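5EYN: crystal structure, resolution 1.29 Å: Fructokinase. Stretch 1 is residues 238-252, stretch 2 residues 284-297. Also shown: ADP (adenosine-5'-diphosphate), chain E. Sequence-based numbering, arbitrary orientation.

Stretch 1 (238-252) KGALVATPNSQQIVS
Stretch 2, residues 284-297: NQATILDAVKWANG

A helix laid across a β-hairpin illustrates how packing is left to apolar side chains while polar groups gather at the ends, and fructokinase offers a compact case. Strands 240-244 and 247-251 pair antiparallel through a type II turn from Thr244 to Ser247. Their backbone donors and acceptors satisfy one another in reciprocal pairs: Ala240 N to Val251 O and Val251 N to Ala240 O (2.9 and 2.8 Å), Val242 N to Gln249 O and Gln249 N to Val242 O (2.8 and 3.0 Å), Thr244 N to Ser247 O and Ser247 N to Thr244 O (both 3.0 Å).

The axis of helix 285-297 runs nearly antiparallel to that of the first strand (159° between N-to-C directions) and obliquely along the second (34°), about 10 Å from each. In register, Thr244 lies by Gln285, Val251 by Lys293 and Gly239 by Asn296, the last pair with CA atoms 6.0 Å apart. Bonds from Ile288 N to Asn284 O through Gly297 N to Lys293 O satisfy the helix backbone. Asn284 (chi1 t) caps it: its OD1 accepts from Thr287 N at 3.0 Å and, weakly, from Ala286 N at 2.9 Å.

Alternation along the strands turns Ala240, Val242 and Val251 toward the helix. Val242 (t) sets CG2 3.7 Å from Val292 CG2 and CG1 3.9 Å from Ile288 CG2; Val251 (t) brings CB to 3.8 Å from Val292 CG1 and CG2 to 3.9 Å from Leu289 CD2. Leu289 (m, t) starts sideways, but its end comes nearer.

At the turn end, Thr244 OG1 (p) lies 3.2 Å from Gln285 NE2. At the other, Asn296 (m) serves two partners: ND2 donates to Val251 O at 2.9 Å, while OD1 accepts from ADP O2' at 2.8 Å. ADP O3' donates to Gly239 O, also at 2.8 Å. At phi/psi 99/-123 a CB on Gly239 would be jammed against Lys238 O and would also clash with Val251 O.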

ATOM      1  N   LYS A 238     -11.268 -30.123   9.447  1.00 20.68           N
ATOM      2  CA  LYS A 238     -11.681 -31.006  10.536  1.00 21.21           C
ATOM      3  C   LYS A 238     -12.581 -30.324  11.572  1.00 20.11           C
ATOM      4  O   LYS A 238     -13.023 -30.962  12.522  1.00 21.60           O
ATOM      5  CB  LYS A 238     -10.447 -31.608  11.221  1.00 23.55           C
ATOM      6  CG  LYS A 238      -9.643 -32.561  10.345  1.00 27.09           C
ATOM      7  CD  LYS A 238     -10.505 -33.717   9.882  1.00 31.40           C
ATOM      8  CE  LYS A 238      -9.718 -34.751   9.100  1.00 33.58           C
ATOM      9  NZ  LYS A 238     -10.607 -35.854   8.632  1.00 34.62           N
ATOM     10  N   GLY A 239     -12.844 -29.034  11.393  1.00 17.06           N
ATOM     11  CA  GLY A 239     -13.806 -28.329  12.215  1.00 15.92           C
ATOM     12  C   GLY A 239     -13.148 -27.537  13.324  1.00 15.03           C
ATOM     13  O   GLY A 239     -12.315 -26.661  13.077  1.00 15.92           O
ATOM     14  N   ALA A 240     -13.539 -27.834  14.558  1.00 13.55           N
ATOM     15  CA  ALA A 240     -13.037 -27.095  15.704  1.00 13.39           C
ATOM     16  C   ALA A 240     -13.099 -27.931  16.966  1.00 13.06           C
ATOM     17  O   ALA A 240     -14.030 -28.711  17.168  1.00 13.55           O
ATOM     18  CB  ALA A 240     -13.831 -25.832  15.892  1.00 14.90           C
ATOM     19  N   LEU A 241     -12.082 -27.776  17.803  1.00 12.44           N
ATOM     20  CA  LEU A 241     -12.075 -28.341  19.137  1.00 12.31           C
ATOM     21  C   LEU A 241     -12.631 -27.295  20.081  1.00 10.98           C
ATOM     22  O   LEU A 241     -12.182 -26.155  20.100  1.00 11.46           O
ATOM     23  CB  LEU A 241     -10.662 -28.753  19.535  1.00 13.16           C
ATOM     24  CG  LEU A 241     -10.569 -29.466  20.893  1.00 15.73           C
ATOM     25  CD1 LEU A 241      -9.289 -30.260  21.006  1.00 19.51           C
ATOM     26  CD2 LEU A 241     -10.629 -28.493  22.047  1.00 16.61           C
ATOM     27  N   VAL A 242     -13.613 -27.695  20.873  1.00 10.53           N
ATOM     28  CA  VAL A 242     -14.289 -26.799  21.797  1.00 11.08           C
ATOM     29  C   VAL A 242     -13.905 -27.205  23.213  1.00 11.15           C
ATOM     30  O   VAL A 242     -14.125 -28.342  23.613  1.00 12.39           O
ATOM     31  CB  VAL A 242     -15.812 -26.893  21.622  1.00 12.52           C
ATOM     32  CG1 VAL A 242     -16.516 -25.940  22.562  1.00 13.49           C
ATOM     33  CG2 VAL A 242     -16.209 -26.617  20.172  1.00 13.17           C
ATOM     34  N   ALA A 243     -13.277 -26.286  23.936  1.00  9.99           N
ATOM     35  CA  ALA A 243     -12.790 -26.568  25.278  1.00 10.84           C
ATOM     36  C   ALA A 243     -13.450 -25.627  26.278  1.00 10.34           C
ATOM     37  O   ALA A 243     -13.298 -24.404  26.205  1.00 10.83           O
ATOM     38  CB  ALA A 243     -11.273 -26.433  25.350  1.00 10.71           C
ATOM     39  N   THR A 244     -14.198 -26.225  27.191  1.00 11.20           N
ATOM     40  CA  THR A 244     -14.847 -25.513  28.280  1.00 11.14           C
ATOM     41  C   THR A 244     -14.428 -26.239  29.550  1.00 11.11           C
ATOM     42  O   THR A 244     -13.779 -27.263  29.477  1.00 12.08           O
ATOM     43  CB  THR A 244     -16.362 -25.524  28.103  1.00 13.10           C
ATOM     44  OG1 THR A 244     -16.801 -26.876  27.963  1.00 14.95           O
ATOM     45  CG2 THR A 244     -16.743 -24.725  26.870  1.00 14.07           C
ATOM     46  N   PRO A 245     -14.771 -25.708  30.731  1.00 11.48           N
ATOM     47  CA  PRO A 245     -14.251 -26.388  31.924  1.00 12.15           C
ATOM     48  C   PRO A 245     -14.630 -27.875  31.996  1.00 11.94           C
ATOM     49  O   PRO A 245     -15.790 -28.264  31.891  1.00 14.52           O
ATOM     50  CB  PRO A 245     -14.867 -25.589  33.073  1.00 13.88           C
ATOM     51  CG  PRO A 245     -15.023 -24.214  32.500  1.00 14.94           C
ATOM     52  CD  PRO A 245     -15.402 -24.419  31.056  1.00 13.86           C
ATOM     53  N   ASN A 246     -13.598 -28.695  32.140  1.00 12.95           N
ATOM     54  CA  ASN A 246     -13.721 -30.136  32.253  1.00 13.67           C
ATOM     55  C   ASN A 246     -14.359 -30.815  31.043  1.00 14.81           C
ATOM     56  O   ASN A 246     -14.860 -31.926  31.145  1.00 15.94           O
ATOM     57  CB  ASN A 246     -14.462 -30.467  33.546  1.00 13.43           C
ATOM     58  CG  ASN A 246     -13.842 -29.778  34.733  1.00 14.22           C
ATOM     59  OD1 ASN A 246     -12.619 -29.688  34.836  1.00 15.27           O
ATOM     60  ND2 ASN A 246     -14.670 -29.240  35.600  1.00 14.87           N
ATOM     61  N   SER A 247     -14.300 -30.169  29.880  1.00 15.02           N
ATOM     62  CA  SER A 247     -14.873 -30.763  28.675  1.00 17.02           C
ATOM     63  C   SER A 247     -14.121 -30.338  27.427  1.00 17.48           C
ATOM     64  O   SER A 247     -13.798 -29.170  27.249  1.00 18.39           O
ATOM     65  CB  SER A 247     -16.350 -30.375  28.571  1.00 19.18           C
ATOM     66  OG  SER A 247     -16.947 -30.877  27.391  1.00 22.69           O
ATOM     67  N   GLN A 248     -13.829 -31.313  26.573  1.00 17.30           N
ATOM     68  CA  GLN A 248     -13.278 -31.056  25.242  1.00 18.21           C
ATOM     69  C   GLN A 248     -14.088 -31.879  24.265  1.00 17.95           C
ATOM     70  O   GLN A 248     -14.405 -33.037  24.532  1.00 18.68           O
ATOM     71  CB  GLN A 248     -11.814 -31.483  25.132  1.00 20.53           C
ATOM     72  CG  GLN A 248     -10.830 -30.670  25.950  1.00 24.61           C
ATOM     73  CD  GLN A 248      -9.399 -31.103  25.692  1.00 28.34           C
ATOM     74  OE1 GLN A 248      -9.101 -31.700  24.656  1.00 30.40           O
ATOM     75  NE2 GLN A 248      -8.508 -30.806  26.631  1.00 30.04           N
ATOM     76  N   GLN A 249     -14.410 -31.280  23.129  1.00 17.08           N
ATOM     77  CA  GLN A 249     -15.204 -31.938  22.125  1.00 18.75           C
ATOM     78  C   GLN A 249     -14.874 -31.389  20.751  1.00 17.24           C
ATOM     79  O   GLN A 249     -14.792 -30.180  20.572  1.00 16.04           O
ATOM     80  CB  GLN A 249     -16.657 -31.655  22.433  1.00 22.94           C
ATOM     81  CG  GLN A 249     -17.619 -32.367  21.581  1.00 26.95           C
ATOM     82  CD  GLN A 249     -19.009 -32.168  22.104  1.00 28.65           C
ATOM     83  OE1 GLN A 249     -19.196 -31.881  23.291  1.00 29.84           O
ATOM     84  NE2 GLN A 249     -19.997 -32.284  21.228  1.00 28.94           N
ATOM     85  N   ILE A 250     -14.681 -32.279  19.787  1.00 17.39           N
ATOM     86  CA  ILE A 250     -14.500 -31.868  18.406  1.00 17.54           C
ATOM     87  C   ILE A 250     -15.855 -31.736  17.746  1.00 17.77           C
ATOM     88  O   ILE A 250     -16.697 -32.626  17.837  1.00 19.43           O
ATOM     89  CB  ILE A 250     -13.627 -32.843  17.619  1.00 19.87           C
ATOM     90  CG1 ILE A 250     -12.201 -32.837  18.171  1.00 23.06           C
ATOM     91  CG2 ILE A 250     -13.623 -32.453  16.156  1.00 22.55           C
ATOM     92  CD1 ILE A 250     -11.290 -33.857  17.528  1.00 25.46           C
ATOM     93  N   VAL A 251     -16.053 -30.600  17.097  1.00 16.64           N
ATOM     94  CA  VAL A 251     -17.270 -30.306  16.373  1.00 17.33           C
ATOM     95  C   VAL A 251     -16.868 -30.081  14.924  1.00 17.38           C
ATOM     96  O   VAL A 251     -16.041 -29.213  14.612  1.00 15.57           O
ATOM     97  CB  VAL A 251     -17.944 -29.047  16.939  1.00 17.02           C
ATOM     98  CG1 VAL A 251     -19.202 -28.715  16.162  1.00 18.07           C
ATOM     99  CG2 VAL A 251     -18.252 -29.231  18.414  1.00 16.76           C
ATOM    100  N   SER A 252     -17.412 -30.897  14.036  1.00 19.89           N
ATOM    101  CA  SER A 252     -17.047 -30.802  12.636  1.00 22.53           C
ATOM    102  C   SER A 252     -18.278 -30.840  11.770  1.00 23.21           C
ATOM    103  O   SER A 252     -19.287 -31.453  12.127  1.00 23.80           O
ATOM    104  CB  SER A 252     -16.118 -31.944  12.246  1.00 25.13           C
ATOM    105  OG  SER A 252     -16.749 -33.191  12.444  1.00 26.83           O
ATOM    106  N   ASN A 284     -24.212 -21.570  28.192  1.00 16.41           N
ATOM    107  CA  ASN A 284     -24.860 -22.869  28.162  1.00 17.29           C
ATOM    108  C   ASN A 284     -24.183 -23.768  27.126  1.00 15.51           C
ATOM    109  O   ASN A 284     -23.910 -23.346  26.002  1.00 13.98           O
ATOM    110  CB  ASN A 284     -26.337 -22.688  27.834  1.00 20.73           C
ATOM    111  CG  ASN A 284     -27.043 -23.997  27.619  1.00 24.74           C
ATOM    112  OD1 ASN A 284     -27.029 -24.543  26.519  1.00 26.56           O
ATOM    113  ND2 ASN A 284     -27.675 -24.509  28.668  1.00 26.19           N
ATOM    114  N   GLN A 285     -23.917 -25.015  27.497  1.00 16.91           N
ATOM    115  CA  GLN A 285     -23.131 -25.885  26.632  1.00 19.36           C
ATOM    116  C   GLN A 285     -23.836 -26.139  25.289  1.00 17.56           C
ATOM    117  O   GLN A 285     -23.189 -26.120  24.253  1.00 17.75           O
ATOM    118  CB  GLN A 285     -22.772 -27.188  27.354  1.00 22.95           C
ATOM    119  CG  GLN A 285     -21.593 -27.946  26.741  1.00 25.89           C
ATOM    120  CD  GLN A 285     -20.262 -27.185  26.807  1.00 28.10           C
ATOM    121  OE1 GLN A 285     -20.156 -26.123  27.427  1.00 28.48           O
ATOM    122  NE2 GLN A 285     -19.245 -27.735  26.161  1.00 29.27           N
ATOM    123  N   ALA A 286     -25.156 -26.322  25.300  1.00 16.44           N
ATOM    124  CA  ALA A 286     -25.897 -26.534  24.059  1.00 16.91           C
ATOM    125  C   ALA A 286     -25.791 -25.319  23.148  1.00 16.18           C
ATOM    126  O   ALA A 286     -25.652 -25.447  21.933  1.00 16.59           O
ATOM    127  CB  ALA A 286     -27.359 -26.841  24.355  1.00 17.34           C
ATOM    128  N   THR A 287     -25.873 -24.134  23.741  1.00 14.86           N
ATOM    129  CA  THR A 287     -25.750 -22.897  22.989  1.00 14.76           C
ATOM    130  C   THR A 287     -24.365 -22.806  22.348  1.00 12.83           C
ATOM    131  O   THR A 287     -24.226 -22.443  21.189  1.00 13.05           O
ATOM    132  CB  THR A 287     -25.973 -21.684  23.915  1.00 15.22           C
ATOM    133  OG1 THR A 287     -27.312 -21.711  24.408  1.00 17.15           O
ATOM    134  CG2 THR A 287     -25.738 -20.369  23.187  1.00 16.19           C
ATOM    135  N   ILE A 288     -23.331 -23.105  23.119  1.00 12.32           N
ATOM    136  CA  ILE A 288     -21.974 -23.036  22.602  1.00 11.63           C
ATOM    137  C   ILE A 288     -21.783 -24.025  21.452  1.00 11.65           C
ATOM    138  O   ILE A 288     -21.215 -23.678  20.414  1.00 11.11           O
ATOM    139  CB  ILE A 288     -20.972 -23.293  23.725  1.00 11.74           C
ATOM    140  CG1 ILE A 288     -20.947 -22.077  24.648  1.00 11.98           C
ATOM    141  CG2 ILE A 288     -19.588 -23.608  23.176  1.00 12.33           C
ATOM    142  CD1 ILE A 288     -20.159 -22.291  25.909  1.00 12.62           C
ATOM    143  N   LEU A 289     -22.223 -25.263  21.629  1.00 12.48           N
ATOM    144  CA  LEU A 289     -21.965 -26.257  20.590  1.00 13.35           C
ATOM    145  C   LEU A 289     -22.716 -25.924  19.305  1.00 13.87           C
ATOM    146  O   LEU A 289     -22.198 -26.122  18.206  1.00 13.90           O
ATOM    147  CB  LEU A 289     -22.332 -27.652  21.083  1.00 14.96           C
ATOM    148  CG  LEU A 289     -21.453 -28.193  22.210  1.00 15.92           C
ATOM    149  CD1 LEU A 289     -22.052 -29.485  22.720  1.00 17.69           C
ATOM    150  CD2 LEU A 289     -20.023 -28.422  21.752  1.00 16.28           C
ATOM    151  N   ASP A 290     -23.939 -25.424  19.440  1.00 13.95           N
ATOM    152  CA  ASP A 290     -24.696 -24.947  18.282  1.00 14.30           C
ATOM    153  C   ASP A 290     -24.005 -23.744  17.622  1.00 14.02           C
ATOM    154  O   ASP A 290     -23.959 -23.639  16.391  1.00 14.41           O
ATOM    155  CB  ASP A 290     -26.120 -24.573  18.715  1.00 17.03           C
ATOM    156  CG  ASP A 290     -26.904 -23.902  17.612  1.00 19.53           C
ATOM    157  OD1 ASP A 290     -27.493 -24.626  16.794  1.00 20.96           O
ATOM    158  OD2 ASP A 290     -26.935 -22.658  17.552  1.00 20.59           O
ATOM    159  N   ALA A 291     -23.464 -22.837  18.427  1.00 13.45           N
ATOM    160  CA  ALA A 291     -22.770 -21.671  17.877  1.00 12.16           C
ATOM    161  C   ALA A 291     -21.553 -22.093  17.071  1.00 11.53           C
ATOM    162  O   ALA A 291     -21.266 -21.500  16.032  1.00 11.59           O
ATOM    163  CB  ALA A 291     -22.364 -20.704  18.978  1.00 11.44           C
ATOM    164  N   VAL A 292     -20.870 -23.140  17.524  1.00 11.20           N
ATOM    165  CA  VAL A 292     -19.709 -23.670  16.810  1.00 11.67           C
ATOM    166  C   VAL A 292     -20.137 -24.386  15.525  1.00 11.68           C
ATOM    167  O   VAL A 292     -19.433 -24.334  14.521  1.00 11.54           O
ATOM    168  CB  VAL A 292     -18.860 -24.588  17.710  1.00 11.20           C
ATOM    169  CG1 VAL A 292     -17.724 -25.248  16.947  1.00 11.45           C
ATOM    170  CG2 VAL A 292     -18.280 -23.782  18.855  1.00 11.35           C
ATOM    171  N   LYS A 293     -21.296 -25.025  15.535  1.00 12.51           N
ATOM    172  CA  LYS A 293     -21.811 -25.611  14.309  1.00 13.70           C
ATOM    173  C   LYS A 293     -22.042 -24.520  13.262  1.00 13.52           C
ATOM    174  O   LYS A 293     -21.680 -24.675  12.097  1.00 13.26           O
ATOM    175  CB  LYS A 293     -23.111 -26.364  14.609  1.00 15.70           C
ATOM    176  CG  LYS A 293     -23.825 -26.937  13.404  1.00 18.72           C
ATOM    177  CD  LYS A 293     -25.086 -27.725  13.821  1.00 21.26           C
ATOM    178  CE  LYS A 293     -25.756 -28.396  12.621  1.00 25.84           C
ATOM    179  NZ  LYS A 293     -26.934 -29.202  13.033  1.00 29.26           N
ATOM    180  N   TRP A 294     -22.648 -23.414  13.675  1.00 12.69           N
ATOM    181  CA  TRP A 294     -22.802 -22.267  12.788  1.00 13.12           C
ATOM    182  C   TRP A 294     -21.443 -21.752  12.334  1.00 11.41           C
ATOM    183  O   TRP A 294     -21.246 -21.446  11.157  1.00 12.00           O
ATOM    184  CB  TRP A 294     -23.556 -21.136  13.489  1.00 12.49           C
ATOM    185  CG  TRP A 294     -25.057 -21.290  13.501  1.00 14.33           C
ATOM    186  CD1 TRP A 294     -25.779 -22.389  13.897  1.00 15.05           C
ATOM    187  CD2 TRP A 294     -26.017 -20.311  13.094  1.00 14.70           C
ATOM    188  NE1 TRP A 294     -27.125 -22.145  13.759  1.00 14.99           N
ATOM    189  CE2 TRP A 294     -27.297 -20.878  13.267  1.00 15.02           C
ATOM    190  CE3 TRP A 294     -25.919 -19.005  12.610  1.00 13.79           C
ATOM    191  CZ2 TRP A 294     -28.463 -20.184  12.966  1.00 15.91           C
ATOM    192  CZ3 TRP A 294     -27.072 -18.321  12.301  1.00 14.10           C
ATOM    193  CH2 TRP A 294     -28.329 -18.909  12.486  1.00 14.86           C
ATOM    194  N   ALA A 295     -20.512 -21.610  13.277  1.00 10.65           N
ATOM    195  CA  ALA A 295     -19.175 -21.123  12.973  1.00 10.89           C
ATOM    196  C   ALA A 295     -18.501 -21.955  11.882  1.00 10.20           C
ATOM    197  O   ALA A 295     -17.920 -21.421  10.933  1.00 10.52           O
ATOM    198  CB  ALA A 295     -18.327 -21.132  14.241  1.00 10.12           C
ATOM    199  N   ASN A 296     -18.578 -23.276  12.018  1.00 10.70           N
ATOM    200  CA  ASN A 296     -17.979 -24.152  11.023  1.00 10.80           C
ATOM    201  C   ASN A 296     -18.629 -23.963   9.652  1.00 10.79           C
ATOM    202  O   ASN A 296     -17.937 -23.959   8.641  1.00 11.33           O
ATOM    203  CB  ASN A 296     -18.103 -25.609  11.442  1.00 11.10           C
ATOM    204  CG  ASN A 296     -17.029 -26.059  12.404  1.00 12.32           C
ATOM    205  OD1 ASN A 296     -15.897 -25.569  12.396  1.00 12.27           O
ATOM    206  ND2 ASN A 296     -17.372 -27.053  13.207  1.00 13.79           N
ATOM    207  N   GLY A 297     -19.944 -23.799   9.620  1.00 10.90           N
ATOM    208  CA  GLY A 297     -20.626 -23.601   8.355  1.00 10.69           C
ATOM    209  C   GLY A 297     -20.251 -22.299   7.690  1.00 11.09           C
ATOM    210  O   GLY A 297     -20.049 -22.238   6.491  1.00 11.29           O
TER
HETATM  211  PB  ADP E 404      -8.600 -18.525   7.982  1.00 25.28           P
HETATM  212  O1B ADP E 404      -9.452 -17.294   7.819  1.00 77.26           O
HETATM  213  O2B ADP E 404      -7.418 -18.237   8.880  1.00 79.25           O
HETATM  214  O3B ADP E 404      -8.112 -18.953   6.620  1.00 66.62           O
HETATM  215  PA  ADP E 404      -9.077 -21.197   8.611  1.00110.14           P
HETATM  216  O1A ADP E 404      -8.708 -21.455   7.160  1.00 14.05           O
HETATM  217  O2A ADP E 404      -7.809 -21.332   9.423  1.00 75.64           O
HETATM  218  O3A ADP E 404      -9.497 -19.675   8.623  1.00 82.33           O
HETATM  219  O5' ADP E 404     -10.140 -22.250   9.184  1.00 21.35           O
HETATM  220  C5' ADP E 404     -11.118 -21.869  10.086  1.00 15.21           C
HETATM  221  C4' ADP E 404     -12.442 -22.587   9.959  1.00 12.00           C
HETATM  222  O4' ADP E 404     -12.912 -22.505   8.633  1.00 15.31           O
HETATM  223  C3' ADP E 404     -12.444 -24.026  10.334  1.00 11.33           C
HETATM  224  O3' ADP E 404     -12.596 -24.193  11.711  1.00 14.45           O
HETATM  225  C2' ADP E 404     -13.620 -24.520   9.594  1.00 14.79           C
HETATM  226  O2' ADP E 404     -14.815 -24.188  10.192  1.00 15.40           O
HETATM  227  C1' ADP E 404     -13.520 -23.735   8.347  1.00 16.00           C
HETATM  228  N9  ADP E 404     -12.769 -24.373   7.303  1.00 15.56           N
HETATM  229  C8  ADP E 404     -11.521 -24.089   6.888  1.00 16.17           C
HETATM  230  N7  ADP E 404     -11.186 -24.878   5.879  1.00 18.87           N
HETATM  231  C5  ADP E 404     -12.208 -25.691   5.612  1.00 18.95           C
HETATM  232  C6  ADP E 404     -12.456 -26.695   4.690  1.00 18.74           C
HETATM  233  N6  ADP E 404     -11.465 -27.084   3.737  1.00 20.90           N
HETATM  234  N1  ADP E 404     -13.632 -27.317   4.707  1.00 18.18           N
HETATM  235  C2  ADP E 404     -14.608 -27.000   5.576  1.00 19.50           C
HETATM  236  N3  ADP E 404     -14.409 -26.025   6.493  1.00 17.82           N
HETATM  237  C4  ADP E 404     -13.237 -25.376   6.518  1.00 15.83           C